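Local coordinates for envelope polyprotein (Puumala orthohantavirus, PDB 5FXU) that probably forms the membrane-distal part of the hantaviral Gn-Gc surface spikes, which mediate cell entry and are exposed to antibodies, at residues A[248-253]-A[349-354]; A[189-194]-A[230-235]; A[15-20]-A[237-242]; A[256-261]-A[343-348]; A[8-13]-A[129-134]. All blocks are in the same frame, centred on the assembly; numbering follows the deposited sequence.

Interaction 1: A[248-253]-A[349-354]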
# COMPACT_ATOMS: atom_id res chain seq x y z
N ASP A 248 10.97 -12.78 -12.33
CA ASP A 248 10.62 -13.33 -11.02
C ASP A 248 9.16 -13.76 -10.97
O ASP A 248 8.26 -12.92 -11.08
CB ASP A 248 10.90 -12.27 -9.95
CG ASP A 248 10.89 -12.82 -8.54
OD1 ASP A 248 9.91 -13.47 -8.10
OD2 ASP A 248 11.88 -12.55 -7.82
N TYR A 249 8.93 -15.03 -10.69
CA TYR A 249 7.59 -15.60 -10.68
C TYR A 249 6.63 -14.93 -9.67
O TYR A 249 5.43 -14.89 -9.89
CB TYR A 249 7.63 -17.14 -10.49
CG TYR A 249 7.78 -17.59 -9.06
CD1 TYR A 249 6.66 -17.63 -8.23
CD2 TYR A 249 9.02 -17.99 -8.54
CE1 TYR A 249 6.76 -18.02 -6.92
CE2 TYR A 249 9.15 -18.40 -7.21
CZ TYR A 249 8.02 -18.41 -6.41
OH TYR A 249 8.09 -18.79 -5.10
N ARG A 250 7.18 -14.40 -8.60
CA ARG A 250 6.39 -13.75 -7.56
C ARG A 250 5.95 -12.37 -7.97
O ARG A 250 4.83 -11.99 -7.72
CB ARG A 250 7.20 -13.63 -6.28
CG ARG A 250 7.65 -14.97 -5.75
CD ARG A 250 8.58 -14.75 -4.60
NE ARG A 250 9.83 -14.17 -5.09
CZ ARG A 250 10.74 -13.55 -4.33
NH1 ARG A 250 10.53 -13.40 -3.01
NH2 ARG A 250 11.83 -13.05 -4.90
N SER A 251 6.84 -11.64 -8.65
CA SER A 251 6.49 -10.37 -9.26
C SER A 251 5.35 -10.57 -10.24
O SER A 251 4.38 -9.81 -10.21
CB SER A 251 7.68 -9.74 -9.95
OG SER A 251 7.31 -8.66 -10.77
N ALA A 252 5.47 -11.59 -11.11
CA ALA A 252 4.43 -11.89 -12.08
C ALA A 252 3.10 -12.17 -11.39
O ALA A 252 2.06 -11.74 -11.84
CB ALA A 252 4.82 -13.05 -13.01
N GLU A 253 3.15 -12.93 -10.32
CA GLU A 253 1.96 -13.23 -9.57
C GLU A 253 1.32 -12.04 -8.91
O GLU A 253 0.08 -11.93 -8.90
CB GLU A 253 2.26 -14.32 -8.54
CG GLU A 253 2.29 -15.67 -9.19
CD GLU A 253 2.46 -16.79 -8.21
OE1 GLU A 253 2.82 -16.55 -7.02
OE2 GLU A 253 2.22 -17.93 -8.67
N ILE A 349 -0.94 -14.28 -2.80
CA ILE A 349 -0.39 -15.06 -3.90
C ILE A 349 -0.04 -16.48 -3.43
O ILE A 349 0.39 -16.67 -2.27
CB ILE A 349 0.84 -14.40 -4.57
CG1 ILE A 349 2.04 -14.33 -3.61
CG2 ILE A 349 0.46 -13.01 -5.08
CD1 ILE A 349 3.34 -13.90 -4.27
N PRO A 350 -0.22 -17.47 -4.32
CA PRO A 350 0.22 -18.83 -4.01
C PRO A 350 1.73 -18.97 -4.15
O PRO A 350 2.29 -18.51 -5.14
CB PRO A 350 -0.51 -19.66 -5.06
CG PRO A 350 -0.65 -18.76 -6.24
CD PRO A 350 -0.83 -17.38 -5.66
N LEU A 351 2.38 -19.57 -3.16
CA LEU A 351 3.81 -19.87 -3.24
C LEU A 351 4.06 -21.36 -3.20
O LEU A 351 3.47 -22.07 -2.40
CB LEU A 351 4.58 -19.24 -2.08
CG LEU A 351 4.69 -17.73 -2.02
CD1 LEU A 351 5.30 -17.19 -0.74
CD2 LEU A 351 5.48 -17.22 -3.20
N PRO A 352 4.97 -21.84 -4.06
CA PRO A 352 5.43 -23.21 -3.96
C PRO A 352 6.49 -23.34 -2.88
O PRO A 352 7.30 -22.43 -2.68
CB PRO A 352 6.02 -23.47 -5.34
CG PRO A 352 6.57 -22.15 -5.75
CD PRO A 352 5.68 -21.12 -5.13
N GLY A 353 6.47 -24.46 -2.16
CA GLY A 353 7.42 -24.73 -1.08
C GLY A 353 7.15 -26.04 -0.37
O GLY A 353 6.66 -26.99 -0.98
N GLU A 354 7.44 -26.08 0.93
CA GLU A 354 7.29 -27.29 1.74
C GLU A 354 6.60 -26.98 3.08
O GLU A 354 7.03 -26.10 3.81
CB GLU A 354 8.65 -27.93 1.97
CG GLU A 354 9.39 -28.34 0.69
CD GLU A 354 10.35 -29.50 0.87
OE1 GLU A 354 9.86 -30.58 1.25
OE2 GLU A 354 11.59 -29.37 0.61
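Ile349 starts the contact by lying against Glu253: its CG2 faces the helix backbone and comes within 4.1 Å of Glu253 CB, while Glu253 OE1 passes over Ile349 CB. The two side chains cross obliquely. At Pro350 the partner is again Glu253, extended beyond CG, which carries CD out toward the strand; OE1 lies 2.8 Å from Pro350 O, and OE2 rests near Pro350 CG. Leu351 turns its CD2 branch to the helix, where it touches Arg250 CG at 4.0 Å and lies 3.6 Å from Tyr249 OH, the leucine and tyrosine side chains being roughly perpendicular. Pro352 meets Tyr249 tip to tip, its CD 3.4 Å from Tyr249 OH. One face of the Tyr249 ring is lined by Arg250 CG, offset toward the rim. Arg250 is itself tied to the N-cap residue Asp248, whose OD1 accepts both the backbone N, through its anti lone pair, and NE of Arg250, while NH2 bridges to OD2. Helix 249-253 runs nearly antiparallel (161°) to strand 349-354, the C-terminal part of strand 340-354. Strand 185-197 is the next neighbour in the sheet, and Leu241 of strand 237-243 packs on Arg250.

Interaction 2: A[189-194]-A[230-235]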
# COMPACT_ATOMS: atom_id res chain seq x y z
N VAL A 189 -0.09 -16.85 0.56
CA VAL A 189 0.44 -15.91 1.55
C VAL A 189 0.04 -14.46 1.23
O VAL A 189 -0.19 -14.10 0.08
CB VAL A 189 1.98 -15.97 1.72
CG1 VAL A 189 2.41 -17.37 2.09
CG2 VAL A 189 2.71 -15.55 0.46
N MET A 190 0.01 -13.65 2.27
CA MET A 190 -0.25 -12.23 2.15
C MET A 190 0.95 -11.50 1.56
O MET A 190 2.10 -11.82 1.85
CB MET A 190 -0.59 -11.64 3.52
CG MET A 190 -0.93 -10.15 3.48
SD MET A 190 -1.54 -9.43 5.04
CE MET A 190 -3.21 -10.07 5.04
N VAL A 191 0.65 -10.51 0.72
CA VAL A 191 1.64 -9.61 0.19
C VAL A 191 1.15 -8.20 0.45
O VAL A 191 -0.02 -7.91 0.20
CB VAL A 191 1.88 -9.81 -1.32
CG1 VAL A 191 3.04 -8.95 -1.79
CG2 VAL A 191 2.31 -11.23 -1.58
N ARG A 192 2.04 -7.37 0.98
CA ARG A 192 1.78 -5.93 1.19
C ARG A 192 2.80 -5.09 0.44
O ARG A 192 3.99 -5.31 0.60
CB ARG A 192 1.81 -5.57 2.67
CG ARG A 192 0.56 -6.00 3.39
CD ARG A 192 0.59 -6.23 4.89
NE ARG A 192 1.31 -7.40 5.39
CZ ARG A 192 1.26 -7.81 6.65
NH1 ARG A 192 0.51 -7.18 7.55
NH2 ARG A 192 1.95 -8.88 7.01
N CYS A 193 2.30 -4.15 -0.36
CA CYS A 193 3.09 -3.38 -1.30
C CYS A 193 2.86 -1.88 -1.16
O CYS A 193 1.74 -1.45 -0.92
CB CYS A 193 2.69 -3.75 -2.74
SG CYS A 193 2.91 -5.47 -3.17
N PHE A 194 3.93 -1.11 -1.36
CA PHE A 194 3.92 0.34 -1.22
C PHE A 194 4.40 0.94 -2.52
O PHE A 194 5.38 0.49 -3.09
CB PHE A 194 4.79 0.76 -0.03
CG PHE A 194 4.40 0.06 1.23
CD1 PHE A 194 4.83 -1.25 1.47
CD2 PHE A 194 3.51 0.64 2.11
CE1 PHE A 194 4.40 -1.94 2.59
CE2 PHE A 194 3.10 -0.04 3.25
CZ PHE A 194 3.52 -1.34 3.49
N TYR A 230 6.53 -0.76 -7.22
CA TYR A 230 6.05 -1.19 -5.92
C TYR A 230 7.19 -1.93 -5.20
O TYR A 230 7.96 -2.66 -5.83
CB TYR A 230 4.79 -2.08 -6.04
CG TYR A 230 3.50 -1.33 -6.26
CD1 TYR A 230 2.79 -0.81 -5.18
CD2 TYR A 230 2.97 -1.19 -7.52
CE1 TYR A 230 1.58 -0.16 -5.37
CE2 TYR A 230 1.78 -0.54 -7.71
CZ TYR A 230 1.07 -0.01 -6.65
OH TYR A 230 -0.12 0.64 -6.85
N ILE A 231 7.25 -1.75 -3.88
CA ILE A 231 8.11 -2.53 -3.02
C ILE A 231 7.20 -3.28 -2.06
O ILE A 231 6.30 -2.69 -1.47
CB ILE A 231 9.19 -1.65 -2.35
CG1 ILE A 231 10.35 -2.50 -1.90
CG2 ILE A 231 8.63 -0.80 -1.22
CD1 ILE A 231 11.28 -2.90 -3.05
N CYS A 232 7.39 -4.60 -1.97
CA CYS A 232 6.43 -5.48 -1.30
C CYS A 232 7.14 -6.32 -0.29
O CYS A 232 8.33 -6.63 -0.44
CB CYS A 232 5.72 -6.41 -2.32
SG CYS A 232 4.92 -5.55 -3.71
N LEU A 233 6.40 -6.72 0.74
CA LEU A 233 6.89 -7.70 1.68
C LEU A 233 5.91 -8.84 1.66
O LEU A 233 4.70 -8.62 1.60
CB LEU A 233 7.01 -7.12 3.08
CG LEU A 233 8.23 -6.31 3.50
CD1 LEU A 233 9.58 -6.71 2.92
CD2 LEU A 233 7.95 -4.89 3.13
N VAL A 234 6.44 -10.05 1.72
CA VAL A 234 5.67 -11.26 1.61
C VAL A 234 5.51 -11.88 2.99
O VAL A 234 6.47 -12.09 3.70
CB VAL A 234 6.39 -12.24 0.68
CG1 VAL A 234 5.53 -13.45 0.43
CG2 VAL A 234 6.72 -11.57 -0.65
N GLY A 235 4.28 -12.21 3.36
CA GLY A 235 3.99 -12.81 4.66
C GLY A 235 4.28 -11.87 5.82
O GLY A 235 4.14 -10.66 5.70
O HOH W 1 2.96 -8.99 3.91
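Val189 lays its CG2 methyl against Val234 CG1, 3.5 Å away, at one end of an antiparallel strand pair. On the same face Val191 CG1 leans on Cys232 CB (3.7 Å), and Cys193 is joined to Cys232 by a right-handed disulfide, with chi3 107°. The cystine spans a non-hydrogen-bonded pair, flanked by the hydrogen-bonded pairs Arg192-Leu233 and Phe194-Ile231. Tyr230 CD1 touches Cys193 CB at 3.8 Å. The opposite face carries Arg192, whose chain bends at chi3 (-70°). Its NH2 donates to Gly235 O over 3.1 Å, the acceptor in the guanidinium plane but the donor well above the carbonyl plane. A water accepts from Arg192 NE and donates to Leu233 O and Gly235 O, filling the corner between guanidinium and strand end. Met190 SD lies over one guanidinium face, 3.5 Å above the plane and offset toward the rim, and NH1 reaches Ser23. Gly235 N closes the pairing on Met190 O with a nearly straight bond. Strand 340-354 flanks strand 185-197 on its other edge, strand 237-243 continues the sheet beyond strand 228-234, and helix 249-260 covers the cystine face through Val254 and Met258.

Interaction 3: A[15-20]-A[237-242]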
# COMPACT_ATOMS: atom_id res chain seq x y z
N LEU A 15 19.99 -14.74 6.87
CA LEU A 15 20.84 -14.09 5.85
C LEU A 15 20.90 -12.55 5.93
O LEU A 15 21.44 -11.91 5.02
CB LEU A 15 20.40 -14.53 4.43
CG LEU A 15 20.40 -15.98 3.96
CD1 LEU A 15 21.58 -16.74 4.54
CD2 LEU A 15 19.09 -16.71 4.21
N GLY A 16 20.32 -11.95 6.97
CA GLY A 16 20.56 -10.54 7.28
C GLY A 16 19.61 -9.50 6.70
O GLY A 16 19.37 -8.47 7.34
N GLN A 17 19.07 -9.74 5.50
CA GLN A 17 18.39 -8.69 4.70
C GLN A 17 16.81 -8.67 4.80
O GLN A 17 16.14 -7.87 4.10
CB GLN A 17 18.89 -8.80 3.24
CG GLN A 17 20.37 -8.50 3.02
CD GLN A 17 20.76 -7.02 3.06
OE1 GLN A 17 20.67 -6.37 4.10
NE2 GLN A 17 21.27 -6.51 1.93
N GLY A 18 16.26 -9.51 5.68
CA GLY A 18 14.82 -9.63 5.84
C GLY A 18 14.26 -8.54 6.73
O GLY A 18 14.96 -7.97 7.56
N LEU A 19 12.99 -8.24 6.55
CA LEU A 19 12.30 -7.30 7.41
C LEU A 19 11.07 -7.98 7.97
O LEU A 19 10.49 -8.84 7.31
CB LEU A 19 11.88 -6.08 6.60
CG LEU A 19 12.96 -5.28 5.89
CD1 LEU A 19 12.31 -4.25 5.00
CD2 LEU A 19 13.85 -4.58 6.89
N VAL A 20 10.65 -7.57 9.17
CA VAL A 20 9.32 -7.93 9.67
C VAL A 20 8.33 -6.85 9.24
O VAL A 20 8.69 -5.71 9.08
CB VAL A 20 9.24 -8.12 11.22
CG1 VAL A 20 9.91 -9.42 11.62
CG2 VAL A 20 9.84 -6.96 12.00
N SER A 237 7.29 -11.79 7.22
CA SER A 237 8.69 -11.45 7.11
C SER A 237 9.30 -11.91 5.80
O SER A 237 9.04 -12.99 5.37
CB SER A 237 9.44 -12.14 8.25
OG SER A 237 10.70 -11.55 8.45
N SER A 238 10.12 -11.08 5.18
CA SER A 238 10.74 -11.44 3.90
C SER A 238 11.73 -10.39 3.58
O SER A 238 11.78 -9.33 4.22
CB SER A 238 9.71 -11.52 2.72
OG SER A 238 9.28 -10.23 2.23
N GLU A 239 12.51 -10.66 2.54
CA GLU A 239 13.25 -9.62 1.88
C GLU A 239 12.31 -8.80 0.98
O GLU A 239 11.34 -9.33 0.47
CB GLU A 239 14.37 -10.22 1.07
CG GLU A 239 15.41 -10.81 1.99
CD GLU A 239 16.59 -11.41 1.26
OE1 GLU A 239 16.41 -12.02 0.18
OE2 GLU A 239 17.71 -11.28 1.80
N PRO A 240 12.62 -7.52 0.77
CA PRO A 240 11.79 -6.73 -0.14
C PRO A 240 11.75 -7.30 -1.57
O PRO A 240 12.75 -7.79 -2.07
CB PRO A 240 12.46 -5.35 -0.14
CG PRO A 240 13.37 -5.38 1.06
CD PRO A 240 13.82 -6.77 1.19
N LEU A 241 10.57 -7.26 -2.17
CA LEU A 241 10.33 -7.72 -3.53
C LEU A 241 9.95 -6.50 -4.38
O LEU A 241 9.02 -5.77 -4.04
CB LEU A 241 9.19 -8.72 -3.49
CG LEU A 241 8.53 -9.11 -4.80
CD1 LEU A 241 9.53 -9.82 -5.71
CD2 LEU A 241 7.34 -10.00 -4.49
N TYR A 242 10.73 -6.24 -5.42
CA TYR A 242 10.55 -5.14 -6.33
C TYR A 242 9.56 -5.55 -7.43
O TYR A 242 9.71 -6.60 -8.05
CB TYR A 242 11.91 -4.78 -6.92
CG TYR A 242 11.94 -3.57 -7.84
CD1 TYR A 242 11.52 -3.65 -9.18
CD2 TYR A 242 12.45 -2.33 -7.39
CE1 TYR A 242 11.56 -2.54 -10.02
CE2 TYR A 242 12.51 -1.23 -8.24
CZ TYR A 242 12.08 -1.34 -9.55
OH TYR A 242 12.14 -0.25 -10.36
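Leu19 and Ser238 form an antiparallel hydrogen-bonded pair that joins the start of strand 19-30 to the start of strand 237-243, a short stretch of sheet on the flank of the Gn head. Leu19 N donates to Ser238 O over 2.8 Å, almost straight at the hydrogen (170°), although it stands above the carbonyl plane. In return Ser238 N gives a bond of 3.1 Å to Leu19 O, lying in the plane of that carbonyl. The same oxygen takes a second donor: Ser237 has OG anti to its backbone N (chi1 -162°), and from there OG donates to Leu19 O over 2.9 Å, well above the carbonyl plane. Ser237 and Val20 form the next, non-hydrogen-bonded pair, and Val20 CG1 is 3.9 Å from Ser237 OG. Beyond the pair the contact is made by side chains. Leu19 CD1 sits near Pro240 CG, and Glu239 OE2 comes to 3.1 Å from Gln17 CB. Gln17 is poorly ordered, so the detail of that meeting is uncertain. Ser238 OG donates to the carbonyl O of the next residue, Glu239, while accepting from Val234 N of the preceding strand. On the other side of Val20, Gly129 of strand 120-130 continues the sheet. With two donors Leu19 O is well satisfied, and the Ser237 hydroxyl adds a side-chain bond to a backbone pairing that is short, at the very ends of the two strands.

Interaction 4: A[256-261]-A[343-348]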
# COMPACT_ATOMS: atom_id res chain seq x y z
N SER A 256 -0.32 -9.83 -11.66
CA SER A 256 -1.58 -10.38 -12.15
C SER A 256 -2.72 -10.19 -11.12
O SER A 256 -3.79 -9.70 -11.50
CB SER A 256 -1.42 -11.81 -12.66
OG SER A 256 -0.89 -12.60 -11.67
N ARG A 257 -2.47 -10.47 -9.84
CA ARG A 257 -3.48 -10.23 -8.81
C ARG A 257 -3.82 -8.73 -8.70
O ARG A 257 -4.98 -8.39 -8.50
CB ARG A 257 -3.08 -10.81 -7.47
CG ARG A 257 -2.79 -12.30 -7.47
CD ARG A 257 -3.89 -13.19 -6.92
NE ARG A 257 -3.80 -14.67 -7.12
CZ ARG A 257 -2.95 -15.40 -7.88
NH1 ARG A 257 -1.90 -14.89 -8.58
NH2 ARG A 257 -3.14 -16.73 -7.94
N MET A 258 -2.84 -7.84 -8.87
CA MET A 258 -3.12 -6.41 -8.93
C MET A 258 -4.02 -6.07 -10.11
O MET A 258 -4.93 -5.28 -9.97
CB MET A 258 -1.84 -5.56 -9.03
CG MET A 258 -1.11 -5.39 -7.70
SD MET A 258 0.47 -4.53 -7.89
CE MET A 258 0.99 -4.39 -6.19
N ALA A 259 -3.75 -6.66 -11.26
CA ALA A 259 -4.51 -6.38 -12.46
C ALA A 259 -5.96 -6.82 -12.34
O ALA A 259 -6.84 -6.12 -12.80
CB ALA A 259 -3.85 -7.00 -13.67
N PHE A 260 -6.23 -7.91 -11.63
CA PHE A 260 -7.61 -8.37 -11.43
C PHE A 260 -8.29 -7.77 -10.17
O PHE A 260 -9.50 -7.58 -10.18
CB PHE A 260 -7.66 -9.90 -11.51
CG PHE A 260 -7.47 -10.41 -12.93
CD1 PHE A 260 -8.52 -10.31 -13.89
CD2 PHE A 260 -6.23 -10.92 -13.36
CE1 PHE A 260 -8.34 -10.76 -15.20
CE2 PHE A 260 -6.04 -11.36 -14.68
CZ PHE A 260 -7.09 -11.28 -15.60
N ALA A 261 -7.52 -7.38 -9.15
CA ALA A 261 -8.04 -6.72 -7.97
C ALA A 261 -7.22 -5.46 -7.69
O ALA A 261 -6.40 -5.43 -6.76
CB ALA A 261 -8.02 -7.68 -6.78
N LEU A 343 -1.75 3.75 -3.49
CA LEU A 343 -0.54 3.97 -2.70
C LEU A 343 -0.06 2.73 -1.97
O LEU A 343 1.15 2.50 -1.86
CB LEU A 343 -0.73 5.11 -1.68
CG LEU A 343 -0.87 6.52 -2.21
CD1 LEU A 343 -0.35 7.47 -1.13
CD2 LEU A 343 -0.15 6.78 -3.52
N THR A 344 -1.00 1.96 -1.44
CA THR A 344 -0.73 0.67 -0.84
C THR A 344 -1.66 -0.36 -1.43
O THR A 344 -2.72 -0.02 -1.95
CB THR A 344 -0.91 0.66 0.68
OG1 THR A 344 -2.31 0.74 1.00
CG2 THR A 344 -0.14 1.81 1.32
N TRP A 345 -1.25 -1.62 -1.38
CA TRP A 345 -1.99 -2.72 -1.98
C TRP A 345 -1.72 -3.98 -1.17
O TRP A 345 -0.56 -4.32 -0.91
CB TRP A 345 -1.56 -2.95 -3.43
CG TRP A 345 -2.37 -4.01 -4.15
CD1 TRP A 345 -3.51 -3.81 -4.85
CD2 TRP A 345 -2.10 -5.41 -4.20
NE1 TRP A 345 -3.97 -5.01 -5.36
CE2 TRP A 345 -3.13 -6.01 -4.96
CE3 TRP A 345 -1.08 -6.22 -3.67
CZ2 TRP A 345 -3.17 -7.39 -5.22
CZ3 TRP A 345 -1.12 -7.61 -3.93
CH2 TRP A 345 -2.15 -8.17 -4.70
N THR A 346 -2.80 -4.63 -0.75
CA THR A 346 -2.74 -5.84 0.04
C THR A 346 -3.50 -6.92 -0.71
O THR A 346 -4.65 -6.73 -1.14
CB THR A 346 -3.32 -5.60 1.46
OG1 THR A 346 -2.58 -4.55 2.12
CG2 THR A 346 -3.21 -6.85 2.31
N GLY A 347 -2.84 -8.06 -0.91
CA GLY A 347 -3.44 -9.22 -1.55
C GLY A 347 -2.75 -10.51 -1.18
O GLY A 347 -2.00 -10.56 -0.23
N PHE A 348 -3.06 -11.56 -1.93
CA PHE A 348 -2.57 -12.91 -1.64
C PHE A 348 -2.05 -13.56 -2.92
O PHE A 348 -2.64 -13.40 -3.98
CB PHE A 348 -3.68 -13.75 -1.03
CG PHE A 348 -4.22 -13.18 0.25
CD1 PHE A 348 -5.23 -12.22 0.23
CD2 PHE A 348 -3.68 -13.56 1.48
CE1 PHE A 348 -5.72 -11.67 1.42
CE2 PHE A 348 -4.18 -13.02 2.67
CZ PHE A 348 -5.19 -12.07 2.64
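Helix 256-260 passes strand 344-348 at a steep angle of 111°, the two axes 9.1 Å apart at their closest, and the gap between them is filled mainly by the Trp345 indole. With CG anti to its backbone N (chi1 -176°), Trp345 projects from the strand to the helix. Met258 covers one face of the ring: CG lies 3.4 Å above the plane over its centre, a CH-pi contact, and CE reaches CE3 at 3.7 Å. The sulfur takes part too, SD standing 4.7 Å from the centroid of the five-membered ring in a Met-aromatic contact. On the opposite face, offset toward the rim, sits Gly347 N of the same strand, which has no side chain to hold the ring off. At the six-membered end Arg257 CB approaches CH2 at 3.9 Å. Farther along, Arg257 bends at chi2 and brings CD to 3.2 Å from Phe348 O. Phe212 of helix 208-216 also packs on Met258. At the ring edge NE1 donates to Ala261 O over 2.8 Å, nearly straight and with the oxygen in the ring plane. Ala261 is where the chain leaves helical geometry, so its carbonyl is available to a side chain instead of the helix. The bond satisfies the N-H of a buried indole and fixes the ring's rotation, and the negative end of the helix dipole probably strengthens the acceptor.

Interaction 5: A[8-13]-A[129-134]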
# COMPACT_ATOMS: atom_id res chain seq x y z
N GLU A 8 4.99 -11.28 13.78
CA GLU A 8 5.42 -12.64 13.88
C GLU A 8 6.95 -12.66 13.72
O GLU A 8 7.49 -12.34 12.67
CB GLU A 8 4.74 -13.51 12.83
CG GLU A 8 5.09 -14.99 12.97
CD GLU A 8 4.39 -15.89 11.97
OE1 GLU A 8 4.04 -15.43 10.84
OE2 GLU A 8 4.22 -17.10 12.30
N CYS A 9 7.64 -13.07 14.79
CA CYS A 9 9.11 -13.13 14.84
C CYS A 9 9.67 -14.50 14.46
O CYS A 9 9.30 -15.50 15.06
CB CYS A 9 9.55 -12.79 16.27
SG CYS A 9 9.24 -11.06 16.65
N PRO A 10 10.61 -14.56 13.49
CA PRO A 10 11.28 -15.84 13.21
C PRO A 10 12.22 -16.30 14.32
O PRO A 10 12.59 -15.47 15.15
CB PRO A 10 12.09 -15.55 11.94
CG PRO A 10 11.55 -14.27 11.41
CD PRO A 10 11.15 -13.50 12.62
N HIS A 11 12.63 -17.58 14.32
CA HIS A 11 13.63 -18.10 15.31
C HIS A 11 15.02 -17.54 15.14
O HIS A 11 15.68 -17.28 16.14
CB HIS A 11 13.72 -19.62 15.30
CG HIS A 11 12.51 -20.29 15.85
ND1 HIS A 11 12.23 -20.37 17.20
CD2 HIS A 11 11.47 -20.87 15.22
CE1 HIS A 11 11.07 -20.99 17.37
NE2 HIS A 11 10.59 -21.30 16.18
N THR A 12 15.46 -17.34 13.90
CA THR A 12 16.78 -16.75 13.59
C THR A 12 16.68 -15.53 12.67
O THR A 12 15.66 -15.31 12.00
CB THR A 12 17.74 -17.76 12.91
OG1 THR A 12 17.31 -18.04 11.56
CG2 THR A 12 17.84 -19.08 13.71
N ILE A 13 17.74 -14.74 12.64
CA ILE A 13 17.86 -13.63 11.70
C ILE A 13 18.21 -14.17 10.30
O ILE A 13 17.67 -13.70 9.30
CB ILE A 13 18.90 -12.57 12.17
CG1 ILE A 13 18.46 -11.99 13.52
CG2 ILE A 13 19.06 -11.45 11.13
CD1 ILE A 13 19.48 -11.10 14.20
N GLY A 129 10.18 -3.12 9.72
CA GLY A 129 11.48 -2.90 10.30
C GLY A 129 12.39 -4.09 10.39
O GLY A 129 12.06 -5.18 9.97
N PRO A 130 13.58 -3.87 10.94
CA PRO A 130 14.57 -4.98 10.93
C PRO A 130 14.17 -6.11 11.86
O PRO A 130 13.52 -5.90 12.90
CB PRO A 130 15.87 -4.32 11.37
CG PRO A 130 15.57 -2.87 11.55
CD PRO A 130 14.09 -2.68 11.62
N ILE A 131 14.56 -7.31 11.47
CA ILE A 131 14.24 -8.50 12.26
C ILE A 131 14.88 -8.44 13.67
O ILE A 131 14.34 -9.05 14.57
CB ILE A 131 14.58 -9.79 11.47
CG1 ILE A 131 13.66 -9.86 10.23
CG2 ILE A 131 14.34 -11.04 12.31
CD1 ILE A 131 14.03 -10.89 9.18
N GLN A 132 15.96 -7.66 13.85
CA GLN A 132 16.61 -7.45 15.17
C GLN A 132 15.66 -6.87 16.22
O GLN A 132 15.87 -7.07 17.42
CB GLN A 132 17.82 -6.51 15.06
CG GLN A 132 19.08 -7.12 14.44
CD GLN A 132 19.02 -7.26 12.90
OE1 GLN A 132 18.06 -6.81 12.21
NE2 GLN A 132 20.03 -7.93 12.35
N THR A 133 14.63 -6.15 15.78
CA THR A 133 13.61 -5.62 16.68
C THR A 133 12.97 -6.71 17.54
O THR A 133 12.64 -6.46 18.70
CB THR A 133 12.50 -4.89 15.90
OG1 THR A 133 13.09 -4.04 14.93
CG2 THR A 133 11.68 -4.01 16.83
N CYS A 134 12.80 -7.90 16.97
CA CYS A 134 12.35 -9.09 17.68
C CYS A 134 13.23 -9.53 18.87
O CYS A 134 12.74 -10.19 19.79
CB CYS A 134 12.23 -10.25 16.68
SG CYS A 134 10.79 -10.10 15.56
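Gln132 offers the flat group that meets the other segment: CD1 and CG2 of Ile13 lie on the same side of its carboxamide plane, both nearest NE2, with CD1 3.7 Å from it. From above that face CD1 also comes to 4.0 Å from Gln132 CG. Ile13 and Gln132 cross at about a right angle, and the methyl groups rest on the amide face without a hydrogen bond, although Ile13 is poorly ordered. The 129-134 segment is a strand end leading into a type I beta turn, Pro130 to Thr133, and then a short helix; a disulfide pins it to the end of strand 3-9. Ile131, in the turn, reaches back with CG2, anti to its backbone N, to Pro10 CD at 4.0 Å, the two side chains again roughly perpendicular. The same methyl faces Ile13 CG1 more loosely, at 4.4 Å, so Ile131 is wedged between Pro10 and Ile13, with Val20 and Ser237 packing on it as well. Three residues after Ile131, Cys134 is joined to Cys9 through a left-handed bridge, with chi3 -82°; Tyr153 of strand 147-155 packs against both half-cystines. Within the turn Pro130 O is gripped twice, by the backbone N and by the hydroxyl of Thr133. The hydroxyl bond is the shorter, OG1 donating to Pro130 O over 2.8 Å, tilted 19° from the carbonyl plane.

From the N terminus, interaction 5 opens at residues 8-13 and closes a loop at 129-134, tying strand 3-9 to the end of strand 120-130 and the helix after it. Interaction 3 starts at 15-20, inside that loop, and ends at 237-242, beyond it, joining strand 19-30 to strand 237-243; the two cross, and they also touch, with Val20 N probably bonded to Gly129 O. Interaction 2 (189-194 with 230-235) is nested in the loop of interaction 3. Interaction 1 then opens at 248-253 and closes at 349-354, holding interaction 4 (256-261 with 343-348) inside it. Interactions 1 and 4 share helix 249-260 and strand 340-354, which interaction 2 borders through strand 185-197.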